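Local coordinates for protein importin-95 (Chaetomium thermophilum, PDB 4XRI) that acts as a nuclear import receptor of the importin-beta family, carrying protein cargo into the nucleus and probably binding a small GTPase, at residues T40-T48 against K88-T97; I12-L20 against S58-A66. The protein carries 2 engineered substitutions. All blocks are in the same frame, centred on the assembly; numbering follows the deposited sequence.

Going down the chain from the N terminus, helix 11-19 comes first and, with L20 just past it, supplies residues 12-20. Helix 24-40 follows, and T40-T48 then runs from its last turn into helix 42-54. Next, S58-A66 leads into helix 60-72, and interaction 2 closes there, back on 12-20. The chain then goes through helix 79-91, and K88-T97 closes interaction 1 by returning to 40-48. The segments alternate, so the two loops cross and neither nests inside the other. Their centres lie about 20 Å apart. Helix 42-54 links them: its start takes part in interaction 1, and T48 CG2 packs 3.8 Å from I12 CG1 of interaction 2. Together they tie the first helices of the superhelix together.

Interaction 1. Residues T40-T48 against K88-T97; sequences TNFSQYLLT and KWLNQTDQET. With SO4 (sulfate ion), chain F.
K88 lays the end of its chain over one face of the F42 ring, and L46 CD2 covers the opposite face. The lysine bends at chi3 (65°), which swings CE over the ring in a CH-pi contact 3.7 Å from the F42 centroid, with NZ on the same side of the ring, past the CD1-CE1 rim. The phenylalanine is thus sandwiched between a methylene and a methyl group. W89 comes next: L46 CD1 lies 3.9 Å from its CZ3, the leucine approaching the indole obliquely. The indole also packs on I127 and I130 of helix 114-131, and its NE1 is hydrogen-bonded to E131. At Q92, where helix 79-91 gives out, the carbonyl oxygen turns toward the edge of the F42 ring and comes to 3.5 Å from S43 OG, without a hydrogen bond. The corner between helices 79-91 and 95-108 packs on the start of helix 42-54, helix-on-helix packing of the kind by which HEAT-repeat proteins such as the importins build their superhelix, here within the N-terminal domain. T93 sits in the corner with its two branches doing different jobs. With chi1 at 63°, OG1 bonds back to W89 O (2.7 Å) and CG2 is left to meet L46 CD1 at 3.8 Å and the edge of F42. R98 donates to the same OG1. D94 caps helix 95-108, though its bond from T97 N to OD2 is weak, and its OD1 lies near S43 OG without bonding to it. Q95 N donates to sulfate O3 (3.1 Å), an ion probably taken from the crystallisation liquor and also held by R98. T97 ends the segment: its CG2 rests 3.8 Å from S43 O and 4.1 Å from L47 CG, against the first two turns of helix 42-54.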
ATOM      1  N   THR A  40     -18.453 -26.294  25.166  1.00 74.26           N
ATOM      2  CA  THR A  40     -19.254 -27.148  26.041  1.00 78.00           C
ATOM      3  C   THR A  40     -19.770 -26.384  27.267  1.00 75.49           C
ATOM      4  O   THR A  40     -20.935 -26.526  27.640  1.00 75.16           O
ATOM      5  CB  THR A  40     -18.461 -28.401  26.488  1.00 92.67           C
ATOM      6  OG1 THR A  40     -19.282 -29.209  27.336  1.00 90.75           O
ATOM      7  CG2 THR A  40     -17.176 -28.034  27.219  1.00 90.62           C
ATOM      8  N   ASN A  41     -18.915 -25.575  27.887  1.00 75.93           N
ATOM      9  CA  ASN A  41     -19.319 -24.755  29.021  1.00 70.75           C
ATOM     10  C   ASN A  41     -18.459 -23.502  29.061  1.00 69.41           C
ATOM     11  O   ASN A  41     -17.368 -23.501  29.634  1.00 67.18           O
ATOM     12  CB  ASN A  41     -19.206 -25.534  30.336  1.00 68.13           C
ATOM     13  CG  ASN A  41     -19.886 -24.828  31.505  1.00 65.28           C
ATOM     14  OD1 ASN A  41     -20.061 -23.610  31.501  1.00 69.50           O
ATOM     15  ND2 ASN A  41     -20.269 -25.601  32.516  1.00 70.75           N
ATOM     16  N   PHE A  42     -18.964 -22.437  28.449  1.00 69.96           N
ATOM     17  CA  PHE A  42     -18.204 -21.204  28.289  1.00 66.96           C
ATOM     18  C   PHE A  42     -17.837 -20.572  29.629  1.00 63.64           C
ATOM     19  O   PHE A  42     -16.716 -20.100  29.813  1.00 63.96           O
ATOM     20  CB  PHE A  42     -18.993 -20.209  27.438  1.00 63.09           C
ATOM     21  CG  PHE A  42     -18.241 -18.951  27.127  1.00 59.61           C
ATOM     22  CD1 PHE A  42     -17.131 -18.980  26.299  1.00 57.47           C
ATOM     23  CD2 PHE A  42     -18.644 -17.738  27.657  1.00 54.32           C
ATOM     24  CE1 PHE A  42     -16.436 -17.824  26.008  1.00 53.66           C
ATOM     25  CE2 PHE A  42     -17.953 -16.577  27.370  1.00 46.86           C
ATOM     26  CZ  PHE A  42     -16.847 -16.620  26.544  1.00 50.33           C
ATOM     27  N   SER A  43     -18.781 -20.577  30.564  1.00 56.57           N
ATOM     28  CA  SER A  43     -18.556 -19.994  31.883  1.00 58.54           C
ATOM     29  C   SER A  43     -17.456 -20.726  32.643  1.00 62.28           C
ATOM     30  O   SER A  43     -16.579 -20.101  33.239  1.00 65.08           O
ATOM     31  CB  SER A  43     -19.850 -20.003  32.700  1.00 60.26           C
ATOM     32  OG  SER A  43     -20.810 -19.131  32.130  1.00 69.48           O
ATOM     33  N   GLN A  44     -17.505 -22.054  32.614  1.00 62.60           N
ATOM     34  CA  GLN A  44     -16.514 -22.869  33.306  1.00 68.22           C
ATOM     35  C   GLN A  44     -15.145 -22.704  32.657  1.00 58.81           C
ATOM     36  O   GLN A  44     -14.114 -22.756  33.331  1.00 58.44           O
ATOM     37  CB  GLN A  44     -16.932 -24.340  33.305  1.00 74.54           C
ATOM     38  CG  GLN A  44     -16.476 -25.111  34.532  1.00 81.68           C
ATOM     39  CD  GLN A  44     -17.102 -24.589  35.813  1.00 83.39           C
ATOM     40  OE1 GLN A  44     -18.159 -23.955  35.791  1.00 87.78           O
ATOM     41  NE2 GLN A  44     -16.448 -24.848  36.939  1.00 76.51           N
ATOM     42  N   TYR A  45     -15.153 -22.505  31.343  1.00 55.72           N
ATOM     43  CA  TYR A  45     -13.940 -22.215  30.586  1.00 55.93           C
ATOM     44  C   TYR A  45     -13.306 -20.923  31.091  1.00 55.58           C
ATOM     45  O   TYR A  45     -12.094 -20.853  31.300  1.00 57.87           O
ATOM     46  CB  TYR A  45     -14.263 -22.119  29.092  1.00 51.88           C
ATOM     47  CG  TYR A  45     -13.093 -21.780  28.190  1.00 53.55           C
ATOM     48  CD1 TYR A  45     -12.027 -22.657  28.037  1.00 54.81           C
ATOM     49  CD2 TYR A  45     -13.075 -20.596  27.461  1.00 56.68           C
ATOM     50  CE1 TYR A  45     -10.964 -22.354  27.201  1.00 55.18           C
ATOM     51  CE2 TYR A  45     -12.020 -20.284  26.623  1.00 57.28           C
ATOM     52  CZ  TYR A  45     -10.969 -21.168  26.495  1.00 55.70           C
ATOM     53  OH  TYR A  45      -9.916 -20.862  25.664  1.00 52.78           O
ATOM     54  N   LEU A  46     -14.140 -19.908  31.301  1.00 54.82           N
ATOM     55  CA  LEU A  46     -13.679 -18.619  31.805  1.00 59.63           C
ATOM     56  C   LEU A  46     -13.099 -18.743  33.208  1.00 56.55           C
ATOM     57  O   LEU A  46     -12.018 -18.227  33.488  1.00 49.32           O
ATOM     58  CB  LEU A  46     -14.821 -17.598  31.809  1.00 56.40           C
ATOM     59  CG  LEU A  46     -15.431 -17.238  30.455  1.00 57.58           C
ATOM     60  CD1 LEU A  46     -16.351 -16.032  30.591  1.00 54.02           C
ATOM     61  CD2 LEU A  46     -14.347 -16.983  29.423  1.00 53.01           C
ATOM     62  N   LEU A  47     -13.829 -19.428  34.084  1.00 55.58           N
ATOM     63  CA  LEU A  47     -13.395 -19.634  35.462  1.00 54.40           C
ATOM     64  C   LEU A  47     -12.061 -20.358  35.538  1.00 58.24           C
ATOM     65  O   LEU A  47     -11.149 -19.928  36.245  1.00 64.81           O
ATOM     66  CB  LEU A  47     -14.448 -20.423  36.239  1.00 57.79           C
ATOM     67  CG  LEU A  47     -15.644 -19.613  36.734  1.00 61.03           C
ATOM     68  CD1 LEU A  47     -16.674 -20.519  37.384  1.00 61.88           C
ATOM     69  CD2 LEU A  47     -15.163 -18.559  37.708  1.00 52.19           C
ATOM     70  N   THR A  48     -11.962 -21.464  34.809  1.00 54.71           N
ATOM     71  CA  THR A  48     -10.743 -22.262  34.771  1.00 53.62           C
ATOM     72  C   THR A  48      -9.537 -21.421  34.369  1.00 58.01           C
ATOM     73  O   THR A  48      -8.481 -21.476  35.002  1.00 57.86           O
ATOM     74  CB  THR A  48     -10.874 -23.443  33.789  1.00 55.38           C
ATOM     75  OG1 THR A  48     -11.994 -24.256  34.163  1.00 58.27           O
ATOM     76  CG2 THR A  48      -9.609 -24.290  33.803  1.00 61.25           C
ATOM     77  N   LYS A  88     -20.959 -13.100  23.823  1.00 55.60           N
ATOM     78  CA  LYS A  88     -20.783 -14.274  24.670  1.00 61.89           C
ATOM     79  C   LYS A  88     -20.531 -13.868  26.119  1.00 51.68           C
ATOM     80  O   LYS A  88     -21.013 -14.524  27.045  1.00 44.09           O
ATOM     81  CB  LYS A  88     -19.634 -15.149  24.161  1.00 68.47           C
ATOM     82  CG  LYS A  88     -19.863 -15.746  22.779  1.00 74.37           C
ATOM     83  CD  LYS A  88     -18.777 -16.752  22.418  1.00 74.62           C
ATOM     84  CE  LYS A  88     -18.821 -17.968  23.335  1.00 73.58           C
ATOM     85  NZ  LYS A  88     -17.755 -18.955  23.005  1.00 70.93           N
ATOM     86  N   TRP A  89     -19.783 -12.786  26.319  1.00 52.17           N
ATOM     87  CA  TRP A  89     -19.536 -12.291  27.668  1.00 55.64           C
ATOM     88  C   TRP A  89     -20.815 -11.731  28.274  1.00 59.10           C
ATOM     89  O   TRP A  89     -21.124 -11.972  29.441  1.00 54.30           O
ATOM     90  CB  TRP A  89     -18.449 -11.215  27.680  1.00 49.79           C
ATOM     91  CG  TRP A  89     -18.291 -10.562  29.027  1.00 54.26           C
ATOM     92  CD1 TRP A  89     -18.904  -9.424  29.465  1.00 52.34           C
ATOM     93  CD2 TRP A  89     -17.473 -11.018  30.111  1.00 48.51           C
ATOM     94  NE1 TRP A  89     -18.515  -9.139  30.752  1.00 46.94           N
ATOM     95  CE2 TRP A  89     -17.634 -10.102  31.171  1.00 44.83           C
ATOM     96  CE3 TRP A  89     -16.616 -12.110  30.286  1.00 46.78           C
ATOM     97  CZ2 TRP A  89     -16.975 -10.246  32.390  1.00 40.07           C
ATOM     98  CZ3 TRP A  89     -15.958 -12.248  31.495  1.00 44.71           C
ATOM     99  CH2 TRP A  89     -16.142 -11.323  32.532  1.00 40.74           C
ATOM    100  N   LEU A  90     -21.555 -10.982  27.464  1.00 52.57           N
ATOM    101  CA  LEU A  90     -22.771 -10.328  27.923  1.00 57.26           C
ATOM    102  C   LEU A  90     -23.913 -11.303  28.207  1.00 60.66           C
ATOM    103  O   LEU A  90     -24.571 -11.203  29.244  1.00 55.23           O
ATOM    104  CB  LEU A  90     -23.231  -9.291  26.892  1.00 57.95           C
ATOM    105  CG  LEU A  90     -22.486  -7.954  26.870  1.00 55.56           C
ATOM    106  CD1 LEU A  90     -23.057  -7.040  25.792  1.00 58.71           C
ATOM    107  CD2 LEU A  90     -22.553  -7.286  28.234  1.00 47.03           C
ATOM    108  N   ASN A  91     -24.147 -12.246  27.298  1.00 54.15           N
ATOM    109  CA  ASN A  91     -25.375 -13.036  27.349  1.00 65.04           C
ATOM    110  C   ASN A  91     -25.216 -14.539  27.566  1.00 64.12           C
ATOM    111  O   ASN A  91     -26.212 -15.254  27.682  1.00 68.80           O
ATOM    112  CB  ASN A  91     -26.169 -12.813  26.062  1.00 69.40           C
ATOM    113  CG  ASN A  91     -26.757 -11.421  25.975  1.00 72.47           C
ATOM    114  OD1 ASN A  91     -27.280 -10.892  26.957  1.00 70.40           O
ATOM    115  ND2 ASN A  91     -26.666 -10.813  24.799  1.00 75.71           N
ATOM    116  N   GLN A  92     -23.983 -15.027  27.622  1.00 62.40           N
ATOM    117  CA  GLN A  92     -23.773 -16.459  27.813  1.00 64.12           C
ATOM    118  C   GLN A  92     -23.013 -16.756  29.099  1.00 65.66           C
ATOM    119  O   GLN A  92     -22.492 -17.856  29.294  1.00 69.73           O
ATOM    120  CB  GLN A  92     -23.050 -17.053  26.607  1.00 64.93           C
ATOM    121  CG  GLN A  92     -23.893 -17.013  25.342  1.00 72.19           C
ATOM    122  CD  GLN A  92     -23.175 -17.572  24.134  1.00 78.60           C
ATOM    123  OE1 GLN A  92     -23.191 -16.972  23.058  1.00 78.42           O
ATOM    124  NE2 GLN A  92     -22.549 -18.732  24.299  1.00 82.76           N
ATOM    125  N   THR A  93     -22.961 -15.763  29.978  1.00 64.84           N
ATOM    126  CA  THR A  93     -22.438 -15.952  31.321  1.00 61.53           C
ATOM    127  C   THR A  93     -23.499 -15.548  32.336  1.00 59.35           C
ATOM    128  O   THR A  93     -24.501 -14.927  31.985  1.00 65.13           O
ATOM    129  CB  THR A  93     -21.162 -15.124  31.569  1.00 57.23           C
ATOM    130  OG1 THR A  93     -21.475 -13.729  31.474  1.00 61.23           O
ATOM    131  CG2 THR A  93     -20.089 -15.472  30.553  1.00 51.96           C
ATOM    132  N   ASP A  94     -23.279 -15.913  33.593  1.00 55.69           N
ATOM    133  CA  ASP A  94     -24.100 -15.407  34.680  1.00 61.44           C
ATOM    134  C   ASP A  94     -23.340 -14.286  35.375  1.00 58.69           C
ATOM    135  O   ASP A  94     -22.156 -14.077  35.109  1.00 57.18           O
ATOM    136  CB  ASP A  94     -24.461 -16.519  35.666  1.00 71.11           C
ATOM    137  CG  ASP A  94     -23.248 -17.273  36.166  1.00 76.53           C
ATOM    138  OD1 ASP A  94     -22.443 -17.723  35.326  1.00 69.62           O
ATOM    139  OD2 ASP A  94     -23.104 -17.411  37.398  1.00 85.43           O
ATOM    140  N   GLN A  95     -24.017 -13.565  36.260  1.00 60.80           N
ATOM    141  CA  GLN A  95     -23.386 -12.450  36.956  1.00 59.04           C
ATOM    142  C   GLN A  95     -22.331 -12.949  37.939  1.00 55.99           C
ATOM    143  O   GLN A  95     -21.314 -12.290  38.155  1.00 52.54           O
ATOM    144  CB  GLN A  95     -24.430 -11.604  37.684  1.00 60.48           C
ATOM    145  CG  GLN A  95     -23.855 -10.385  38.389  1.00 62.31           C
ATOM    146  CD  GLN A  95     -23.143  -9.441  37.438  1.00 59.75           C
ATOM    147  OE1 GLN A  95     -23.776  -8.725  36.664  1.00 65.53           O
ATOM    148  NE2 GLN A  95     -21.815  -9.440  37.489  1.00 47.36           N
ATOM    149  N   GLU A  96     -22.575 -14.117  38.523  1.00 50.03           N
ATOM    150  CA  GLU A  96     -21.635 -14.702  39.475  1.00 50.36           C
ATOM    151  C   GLU A  96     -20.293 -14.998  38.812  1.00 52.77           C
ATOM    152  O   GLU A  96     -19.237 -14.718  39.381  1.00 53.54           O
ATOM    153  CB  GLU A  96     -22.212 -15.979  40.090  1.00 53.69           C
ATOM    154  CG  GLU A  96     -21.297 -16.634  41.111  1.00 65.80           C
ATOM    155  CD  GLU A  96     -21.888 -17.899  41.706  1.00 82.37           C
ATOM    156  OE1 GLU A  96     -23.113 -18.111  41.573  1.00 90.10           O
ATOM    157  OE2 GLU A  96     -21.122 -18.683  42.304  1.00 86.12           O
ATOM    158  N   THR A  97     -20.340 -15.557  37.608  1.00 53.57           N
ATOM    159  CA  THR A  97     -19.127 -15.873  36.861  1.00 55.80           C
ATOM    160  C   THR A  97     -18.387 -14.600  36.467  1.00 51.14           C
ATOM    161  O   THR A  97     -17.165 -14.512  36.610  1.00 54.72           O
ATOM    162  CB  THR A  97     -19.434 -16.689  35.593  1.00 57.49           C
ATOM    163  OG1 THR A  97     -20.098 -17.905  35.955  1.00 59.25           O
ATOM    164  CG2 THR A  97     -18.150 -17.023  34.845  1.00 54.27           C
TER
HETATM  165  S   SO4 F 905     -27.259 -12.799  34.695  0.84 85.80           S
HETATM  166  O1  SO4 F 905     -27.799 -11.443  34.691  0.84 78.26           O
HETATM  167  O2  SO4 F 905     -28.194 -13.700  34.026  0.84 85.80           O
HETATM  168  O3  SO4 F 905     -27.057 -13.242  36.073  0.84 83.29           O
HETATM  169  O4  SO4 F 905     -25.983 -12.813  33.984  0.84 87.34           O

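Interaction 2. Residues I12-L20 against S58-A66; sequences INIILENSL and SEGHIRAAA. With SO4 (sulfate ion), chain C.
E17 reaches from helix 11-19 to H61 and I62 on helix 60-72. Its CB lies 4.1 Å from I62 CD1. The chain then bends at chi2, bringing CD to 4.0 Å from that same methyl. At the tip, OE1 sits 3.3 Å from I62 CD1 and accepts a hydrogen bond from H61 NE2 (3.1 Å, 161°). The bond uses the syn lone pair of OE1 and lies in the imidazole plane, although the carboxylate is turned 56° from that plane. A sulfate oxygen, O2, lies at the ND1 edge, near the ring plane, at a doubtfully short distance; the same O2 accepts from H61 N, and K115 also holds the ion, probably from the crystallisation liquor. A leucine in place of H61 would probably leave the E17 carboxylate without its donor across the contact. Beside this polar bridge L16, I62 and A66 make the buried, apolar part, with L16 CD1 3.6 Å from A66 CB and 3.9 Å from I62 CG2. The two short helical segments cross almost at a right angle (87°), their axes 9.5 Å apart. Besides crossing helix 60-72, helix 11-19 touches helix 24-40 through I15 and N18, while I12 and A66 both touch helix 42-54.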
ATOM      1  N   ILE A  12      -5.322 -28.177  32.973  1.00 88.68           N
ATOM      2  CA  ILE A  12      -5.278 -26.924  32.221  1.00 85.93           C
ATOM      3  C   ILE A  12      -3.829 -26.467  32.020  1.00 84.20           C
ATOM      4  O   ILE A  12      -3.502 -25.872  30.995  1.00 78.95           O
ATOM      5  CB  ILE A  12      -6.110 -25.805  32.920  1.00 93.92           C
ATOM      6  CG1 ILE A  12      -6.303 -24.595  31.999  1.00 94.21           C
ATOM      7  CG2 ILE A  12      -5.483 -25.383  34.247  1.00 88.52           C
ATOM      8  CD1 ILE A  12      -7.061 -24.910  30.725  1.00 96.87           C
ATOM      9  N   ASN A  13      -2.956 -26.781  32.978  1.00 87.77           N
ATOM     10  CA  ASN A  13      -1.539 -26.454  32.859  1.00 88.58           C
ATOM     11  C   ASN A  13      -0.893 -27.187  31.691  1.00 84.51           C
ATOM     12  O   ASN A  13      -0.119 -26.606  30.930  1.00 81.37           O
ATOM     13  CB  ASN A  13      -0.797 -26.787  34.155  1.00 92.61           C
ATOM     14  CG  ASN A  13      -1.342 -26.033  35.350  1.00 95.19           C
ATOM     15  OD1 ASN A  13      -2.438 -25.476  35.300  1.00 96.21           O
ATOM     16  ND2 ASN A  13      -0.578 -26.012  36.437  1.00 97.01           N
ATOM     17  N   ILE A  14      -1.228 -28.464  31.548  1.00 84.27           N
ATOM     18  CA  ILE A  14      -0.693 -29.279  30.466  1.00 85.26           C
ATOM     19  C   ILE A  14      -1.312 -28.890  29.123  1.00 83.95           C
ATOM     20  O   ILE A  14      -0.619 -28.859  28.105  1.00 81.42           O
ATOM     21  CB  ILE A  14      -0.923 -30.776  30.741  1.00 89.23           C
ATOM     22  CG1 ILE A  14      -0.088 -31.216  31.944  1.00 95.84           C
ATOM     23  CG2 ILE A  14      -0.576 -31.620  29.527  1.00 89.46           C
ATOM     24  CD1 ILE A  14      -0.212 -32.687  32.270  1.00 98.73           C
ATOM     25  N   ILE A  15      -2.604 -28.574  29.119  1.00 84.05           N
ATOM     26  CA  ILE A  15      -3.257 -28.130  27.890  1.00 81.59           C
ATOM     27  C   ILE A  15      -2.653 -26.809  27.413  1.00 79.47           C
ATOM     28  O   ILE A  15      -2.484 -26.591  26.213  1.00 83.44           O
ATOM     29  CB  ILE A  15      -4.783 -27.950  28.065  1.00 77.76           C
ATOM     30  CG1 ILE A  15      -5.415 -29.190  28.699  1.00 81.43           C
ATOM     31  CG2 ILE A  15      -5.448 -27.658  26.721  1.00 76.69           C
ATOM     32  CD1 ILE A  15      -5.109 -30.475  27.972  1.00 88.13           C
ATOM     33  N   LEU A  16      -2.335 -25.928  28.357  1.00 77.94           N
ATOM     34  CA  LEU A  16      -1.733 -24.641  28.030  1.00 70.80           C
ATOM     35  C   LEU A  16      -0.287 -24.799  27.582  1.00 71.47           C
ATOM     36  O   LEU A  16       0.161 -24.119  26.661  1.00 75.10           O
ATOM     37  CB  LEU A  16      -1.801 -23.694  29.226  1.00 68.53           C
ATOM     38  CG  LEU A  16      -3.175 -23.139  29.599  1.00 71.43           C
ATOM     39  CD1 LEU A  16      -3.078 -22.311  30.867  1.00 71.36           C
ATOM     40  CD2 LEU A  16      -3.766 -22.322  28.461  1.00 71.72           C
ATOM     41  N   GLU A  17       0.443 -25.688  28.247  1.00 71.55           N
ATOM     42  CA  GLU A  17       1.824 -25.964  27.877  1.00 78.50           C
ATOM     43  C   GLU A  17       1.871 -26.539  26.467  1.00 80.01           C
ATOM     44  O   GLU A  17       2.710 -26.154  25.654  1.00 83.99           O
ATOM     45  CB  GLU A  17       2.476 -26.926  28.873  1.00 85.19           C
ATOM     46  CG  GLU A  17       3.974 -27.090  28.678  1.00 89.86           C
ATOM     47  CD  GLU A  17       4.740 -25.806  28.937  1.00 92.83           C
ATOM     48  OE1 GLU A  17       4.790 -25.369  30.106  1.00 92.90           O
ATOM     49  OE2 GLU A  17       5.289 -25.233  27.972  1.00 94.50           O
ATOM     50  N   ASN A  18       0.953 -27.458  26.184  1.00 75.41           N
ATOM     51  CA  ASN A  18       0.812 -28.015  24.845  1.00 81.98           C
ATOM     52  C   ASN A  18       0.333 -26.961  23.855  1.00 79.55           C
ATOM     53  O   ASN A  18       0.634 -27.032  22.664  1.00 83.68           O
ATOM     54  CB  ASN A  18      -0.158 -29.196  24.852  1.00 85.10           C
ATOM     55  CG  ASN A  18       0.392 -30.396  25.595  1.00 89.48           C
ATOM     56  OD1 ASN A  18       1.603 -30.616  25.635  1.00 88.14           O
ATOM     57  ND2 ASN A  18      -0.499 -31.185  26.185  1.00 91.72           N
ATOM     58  N   SER A  19      -0.413 -25.982  24.356  1.00 74.25           N
ATOM     59  CA  SER A  19      -0.894 -24.887  23.520  1.00 73.79           C
ATOM     60  C   SER A  19       0.264 -24.028  23.021  1.00 73.94           C
ATOM     61  O   SER A  19       0.144 -23.336  22.011  1.00 69.53           O
ATOM     62  CB  SER A  19      -1.901 -24.025  24.285  1.00 76.88           C
ATOM     63  OG  SER A  19      -2.367 -22.954  23.481  1.00 82.38           O
ATOM     64  N   LEU A  20       1.387 -24.083  23.731  1.00 78.59           N
ATOM     65  CA  LEU A  20       2.577 -23.330  23.349  1.00 81.79           C
ATOM     66  C   LEU A  20       3.629 -24.239  22.724  1.00 89.97           C
ATOM     67  O   LEU A  20       4.737 -23.799  22.416  1.00 88.26           O
ATOM     68  CB  LEU A  20       3.174 -22.611  24.560  1.00 77.01           C
ATOM     69  CG  LEU A  20       2.339 -21.514  25.219  1.00 73.27           C
ATOM     70  CD1 LEU A  20       3.211 -20.664  26.135  1.00 72.56           C
ATOM     71  CD2 LEU A  20       1.651 -20.650  24.173  1.00 69.98           C
ATOM     72  N   SER A  58       1.926 -21.181  39.847  1.00 55.08           N
ATOM     73  CA  SER A  58       2.208 -21.563  38.469  1.00 53.40           C
ATOM     74  C   SER A  58       3.308 -20.698  37.859  1.00 45.77           C
ATOM     75  O   SER A  58       3.574 -19.594  38.329  1.00 53.60           O
ATOM     76  CB  SER A  58       0.938 -21.469  37.620  1.00 48.94           C
ATOM     77  OG  SER A  58      -0.053 -22.367  38.088  1.00 54.31           O
ATOM     78  N   GLU A  59       3.942 -21.213  36.809  1.00 49.60           N
ATOM     79  CA  GLU A  59       4.968 -20.466  36.090  1.00 52.78           C
ATOM     80  C   GLU A  59       4.342 -19.301  35.336  1.00 54.15           C
ATOM     81  O   GLU A  59       3.177 -19.361  34.947  1.00 60.48           O
ATOM     82  CB  GLU A  59       5.731 -21.373  35.121  1.00 63.61           C
ATOM     83  CG  GLU A  59       6.453 -22.537  35.780  1.00 73.85           C
ATOM     84  CD  GLU A  59       7.394 -23.245  34.825  1.00 80.91           C
ATOM     85  OE1 GLU A  59       8.307 -22.583  34.288  1.00 80.83           O
ATOM     86  OE2 GLU A  59       7.217 -24.462  34.605  1.00 86.52           O
ATOM     87  N   GLY A  60       5.124 -18.248  35.130  1.00 52.03           N
ATOM     88  CA  GLY A  60       4.638 -17.044  34.484  1.00 52.26           C
ATOM     89  C   GLY A  60       4.089 -17.253  33.087  1.00 58.18           C
ATOM     90  O   GLY A  60       3.062 -16.672  32.727  1.00 50.73           O
ATOM     91  N   HIS A  61       4.765 -18.081  32.296  1.00 57.28           N
ATOM     92  CA  HIS A  61       4.363 -18.286  30.910  1.00 58.54           C
ATOM     93  C   HIS A  61       3.055 -19.069  30.814  1.00 61.98           C
ATOM     94  O   HIS A  61       2.274 -18.871  29.883  1.00 60.81           O
ATOM     95  CB  HIS A  61       5.472 -18.995  30.124  1.00 54.74           C
ATOM     96  CG  HIS A  61       5.728 -20.405  30.560  1.00 62.45           C
ATOM     97  ND1 HIS A  61       6.579 -20.721  31.597  1.00 62.72           N
ATOM     98  CD2 HIS A  61       5.256 -21.582  30.088  1.00 67.75           C
ATOM     99  CE1 HIS A  61       6.614 -22.033  31.750  1.00 65.59           C
ATOM    100  NE2 HIS A  61       5.820 -22.579  30.847  1.00 71.94           N
ATOM    101  N   ILE A  62       2.811 -19.945  31.784  1.00 58.55           N
ATOM    102  CA  ILE A  62       1.540 -20.660  31.849  1.00 58.81           C
ATOM    103  C   ILE A  62       0.412 -19.692  32.182  1.00 58.51           C
ATOM    104  O   ILE A  62      -0.643 -19.702  31.542  1.00 63.39           O
ATOM    105  CB  ILE A  62       1.568 -21.789  32.897  1.00 60.74           C
ATOM    106  CG1 ILE A  62       2.599 -22.850  32.509  1.00 65.43           C
ATOM    107  CG2 ILE A  62       0.187 -22.422  33.035  1.00 54.51           C
ATOM    108  CD1 ILE A  62       2.348 -23.467  31.151  1.00 70.85           C
ATOM    109  N   ARG A  63       0.645 -18.854  33.188  1.00 56.57           N
ATOM    110  CA  ARG A  63      -0.339 -17.873  33.626  1.00 52.60           C
ATOM    111  C   ARG A  63      -0.662 -16.877  32.519  1.00 45.52           C
ATOM    112  O   ARG A  63      -1.821 -16.515  32.319  1.00 42.84           O
ATOM    113  CB  ARG A  63       0.164 -17.135  34.866  1.00 51.90           C
ATOM    114  CG  ARG A  63       0.465 -18.046  36.037  1.00 45.17           C
ATOM    115  CD  ARG A  63       1.071 -17.277  37.192  1.00 40.62           C
ATOM    116  NE  ARG A  63       0.119 -16.352  37.798  1.00 37.33           N
ATOM    117  CZ  ARG A  63       0.409 -15.542  38.810  1.00 38.04           C
ATOM    118  NH1 ARG A  63       1.632 -15.539  39.324  1.00 39.46           N
ATOM    119  NH2 ARG A  63      -0.519 -14.730  39.301  1.00 36.34           N
ATOM    120  N   ALA A  64       0.373 -16.433  31.810  1.00 44.97           N
ATOM    121  CA  ALA A  64       0.195 -15.524  30.687  1.00 47.92           C
ATOM    122  C   ALA A  64      -0.658 -16.182  29.613  1.00 57.16           C
ATOM    123  O   ALA A  64      -1.593 -15.576  29.093  1.00 60.24           O
ATOM    124  CB  ALA A  64       1.545 -15.104  30.117  1.00 44.95           C
ATOM    125  N   ALA A  65      -0.330 -17.433  29.298  1.00 55.06           N
ATOM    126  CA  ALA A  65      -1.076 -18.216  28.318  1.00 56.06           C
ATOM    127  C   ALA A  65      -2.551 -18.316  28.689  1.00 55.42           C
ATOM    128  O   ALA A  65      -3.427 -18.179  27.835  1.00 52.95           O
ATOM    129  CB  ALA A  65      -0.473 -19.603  28.186  1.00 53.41           C
ATOM    130  N   ALA A  66      -2.811 -18.548  29.972  1.00 46.57           N
ATOM    131  CA  ALA A  66      -4.174 -18.624  30.486  1.00 50.52           C
ATOM    132  C   ALA A  66      -4.892 -17.292  30.313  1.00 55.36           C
ATOM    133  O   ALA A  66      -6.047 -17.247  29.891  1.00 53.27           O
ATOM    134  CB  ALA A  66      -4.168 -19.033  31.952  1.00 41.05           C
TER
HETATM  135  S   SO4 C 902       8.702 -18.339  32.764  0.83 60.09           S
HETATM  136  O1  SO4 C 902       9.195 -18.815  31.475  0.83 63.30           O
HETATM  137  O2  SO4 C 902       7.549 -19.142  33.162  0.83 44.02           O
HETATM  138  O3  SO4 C 902       9.752 -18.472  33.768  0.83 63.47           O
HETATM  139  O4  SO4 C 902       8.315 -16.936  32.651  0.83 58.43           O